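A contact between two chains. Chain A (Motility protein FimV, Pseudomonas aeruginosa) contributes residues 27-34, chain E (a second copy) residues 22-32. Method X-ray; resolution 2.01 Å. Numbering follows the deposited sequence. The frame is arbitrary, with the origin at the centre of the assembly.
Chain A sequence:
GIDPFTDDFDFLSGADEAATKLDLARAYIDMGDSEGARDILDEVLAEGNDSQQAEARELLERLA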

# COMPACT_ATOMS: atom_id res chain seq x y z
N ALA A 27 4.16 1.61 4.33
CA ALA A 27 4.94 1.65 3.10
C ALA A 27 5.33 3.08 2.74
O ALA A 27 6.46 3.33 2.30
CB ALA A 27 4.18 0.99 1.96
N TYR A 28 4.40 4.01 2.92
CA TYR A 28 4.66 5.43 2.67
C TYR A 28 5.70 5.96 3.65
O TYR A 28 6.58 6.73 3.28
CB TYR A 28 3.37 6.25 2.80
CG TYR A 28 2.50 6.26 1.56
CD1 TYR A 28 2.29 7.44 0.86
CD2 TYR A 28 1.89 5.11 1.11
CE1 TYR A 28 1.48 7.46 -0.27
CE2 TYR A 28 1.09 5.12 -0.02
CZ TYR A 28 0.88 6.30 -0.70
OH TYR A 28 0.09 6.31 -1.82
N ILE A 29 5.58 5.54 4.91
CA ILE A 29 6.54 5.92 5.94
C ILE A 29 7.95 5.42 5.60
O ILE A 29 8.94 6.11 5.86
CB ILE A 29 6.09 5.42 7.34
CG1 ILE A 29 4.80 6.11 7.76
CG2 ILE A 29 7.17 5.67 8.38
CD1 ILE A 29 4.27 5.67 9.10
N ASP A 30 8.03 4.23 5.00
CA ASP A 30 9.31 3.70 4.53
C ASP A 30 9.95 4.61 3.49
O ASP A 30 11.16 4.78 3.47
CB ASP A 30 9.12 2.32 3.90
CG ASP A 30 8.71 1.27 4.90
OD1 ASP A 30 9.11 1.36 6.08
OD2 ASP A 30 7.99 0.34 4.50
N MET A 31 9.12 5.17 2.62
CA MET A 31 9.60 5.96 1.50
C MET A 31 9.76 7.44 1.84
O MET A 31 10.18 8.23 1.01
CB MET A 31 8.66 5.82 0.30
CG MET A 31 8.63 4.42 -0.28
SD MET A 31 7.46 4.26 -1.64
CE MET A 31 5.92 4.58 -0.78
N GLY A 32 9.41 7.79 3.08
CA GLY A 32 9.54 9.16 3.53
C GLY A 32 8.42 10.06 3.02
O GLY A 32 8.53 11.29 3.10
N ASP A 33 7.37 9.46 2.49
CA ASP A 33 6.19 10.22 2.08
C ASP A 33 5.25 10.38 3.27
O ASP A 33 4.23 9.69 3.37
CB ASP A 33 5.48 9.53 0.91
CG ASP A 33 4.36 10.37 0.33
OD1 ASP A 33 4.15 11.52 0.80
OD2 ASP A 33 3.69 9.90 -0.61
N SER A 34 5.61 11.29 4.17
CA SER A 34 4.86 11.49 5.41
C SER A 34 3.45 12.02 5.18
O SER A 34 2.50 11.59 5.84
CB SER A 34 5.63 12.42 6.35
OG SER A 34 6.04 13.59 5.67
N LEU E 22 -6.31 3.44 -5.01
CA LEU E 22 -5.68 4.74 -5.26
C LEU E 22 -4.45 4.92 -4.37
O LEU E 22 -3.43 5.46 -4.80
CB LEU E 22 -6.67 5.88 -5.04
CG LEU E 22 -7.55 6.26 -6.23
CD1 LEU E 22 -8.59 7.30 -5.83
CD2 LEU E 22 -6.69 6.77 -7.38
N ASP E 23 -4.57 4.48 -3.12
CA ASP E 23 -3.44 4.52 -2.20
C ASP E 23 -2.33 3.60 -2.69
O ASP E 23 -1.15 3.96 -2.63
CB ASP E 23 -3.89 4.10 -0.79
CG ASP E 23 -4.92 5.05 -0.20
OD1 ASP E 23 -4.94 6.23 -0.59
OD2 ASP E 23 -5.71 4.60 0.66
N LEU E 24 -2.71 2.42 -3.17
CA LEU E 24 -1.74 1.46 -3.69
C LEU E 24 -1.02 1.99 -4.92
O LEU E 24 0.20 1.94 -5.00
CB LEU E 24 -2.43 0.13 -4.02
CG LEU E 24 -1.53 -1.03 -4.45
CD1 LEU E 24 -0.51 -1.35 -3.38
CD2 LEU E 24 -2.37 -2.26 -4.78
N ALA E 25 -1.80 2.52 -5.86
CA ALA E 25 -1.25 3.07 -7.10
C ALA E 25 -0.27 4.21 -6.85
O ALA E 25 0.79 4.28 -7.47
CB ALA E 25 -2.37 3.52 -8.02
N ARG E 26 -0.63 5.11 -5.94
CA ARG E 26 0.24 6.24 -5.61
C ARG E 26 1.52 5.76 -4.92
O ARG E 26 2.57 6.39 -5.04
CB ARG E 26 -0.49 7.28 -4.76
CG ARG E 26 -1.48 8.14 -5.55
CD ARG E 26 -1.92 9.36 -4.75
NE ARG E 26 -3.26 9.21 -4.19
CZ ARG E 26 -3.52 8.75 -2.97
NH1 ARG E 26 -4.77 8.66 -2.55
NH2 ARG E 26 -2.52 8.39 -2.18
N ALA E 27 1.42 4.64 -4.21
CA ALA E 27 2.60 4.04 -3.59
C ALA E 27 3.55 3.56 -4.68
O ALA E 27 4.77 3.67 -4.55
CB ALA E 27 2.20 2.89 -2.69
N TYR E 28 2.98 3.03 -5.76
CA TYR E 28 3.78 2.59 -6.90
C TYR E 28 4.43 3.77 -7.62
O TYR E 28 5.55 3.65 -8.11
CB TYR E 28 2.93 1.77 -7.88
CG TYR E 28 2.85 0.30 -7.51
CD1 TYR E 28 3.86 -0.58 -7.86
CD2 TYR E 28 1.76 -0.20 -6.82
CE1 TYR E 28 3.79 -1.92 -7.53
CE2 TYR E 28 1.68 -1.54 -6.47
CZ TYR E 28 2.69 -2.39 -6.84
OH TYR E 28 2.61 -3.73 -6.50
N ILE E 29 3.74 4.90 -7.67
CA ILE E 29 4.30 6.11 -8.25
C ILE E 29 5.46 6.61 -7.39
O ILE E 29 6.49 7.05 -7.90
CB ILE E 29 3.24 7.21 -8.42
CG1 ILE E 29 2.09 6.71 -9.28
CG2 ILE E 29 3.86 8.46 -9.03
CD1 ILE E 29 1.00 7.74 -9.51
N ASP E 30 5.27 6.54 -6.07
CA ASP E 30 6.32 6.90 -5.12
C ASP E 30 7.58 6.08 -5.33
O ASP E 30 8.69 6.57 -5.15
CB ASP E 30 5.84 6.70 -3.68
CG ASP E 30 5.09 7.89 -3.13
OD1 ASP E 30 5.12 8.97 -3.76
OD2 ASP E 30 4.47 7.75 -2.06
N MET E 31 7.40 4.81 -5.70
CA MET E 31 8.53 3.92 -5.94
C MET E 31 9.13 4.09 -7.33
O MET E 31 10.27 3.72 -7.57
CB MET E 31 8.11 2.46 -5.75
CG MET E 31 7.99 2.01 -4.31
SD MET E 31 7.88 0.22 -4.20
CE MET E 31 6.64 -0.09 -5.46
N GLY E 32 8.35 4.65 -8.25
CA GLY E 32 8.80 4.83 -9.62
C GLY E 32 8.35 3.70 -10.52
O GLY E 32 8.91 3.48 -11.59

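Two helices from two copies of FimV run nearly parallel, 19° apart, with their axes 10.5 Å apart at closest approach; Tyr A28 lies nearest Ala E27 (CA to CA 6.7 Å) and Met A31 nearest Asp E30 (CA to CA 7.4 Å). Together the stretches bury 320 Å². The CA-to-CB bond of Tyr A28 points sideways, but the m rotamer (chi1 -83°) with chi2 -115° carries the ring across to chain E, where it sits among Asp E23, Arg E26, Ala E27 and Asp E30. Tyr A28 CE2 packs 3.7 Å from Ala E27 CB, an apolar contact between ring and methyl. At the ring's far end, Tyr A28 OH donates a hydrogen bond to Asp E23 O (2.8 Å), near the plane of the ring. That carbonyl already accepts the helical bond from Ala E27 N (3.1 Å), so the hydroxyl adds a second donor. Alongside, Arg E26 leaves its backbone in m and t, then turns at chi3 (-103°, between wells) and chi4 (93°). The bent chain folds back along its own helix, and Arg E26 NH1 forms a salt bridge with Asp E23 OD1 (3.1 Å), one turn earlier. Met A31, in an m, t, m conformation, points toward chain E and lays its thioether over the helix surface: Met A31 SD lies 3.6 Å from Asp E30 CB and 3.5 Å from Met E31 CG, a contact of polarizable, largely apolar groups. Beyond Gly A32, whose positive phi closes a Schellman motif, Asp A33 in its t rotamer uses OD1 to cap the following helix. Its other oxygen, Asp A33 OD2, lies 2.7 Å from Asp E30 OD2, so close that one carboxyl group probably carries a proton. Asp E30 (chi1 -86°, m) also brings OD2 within 3.5 Å of Tyr A28 CE1.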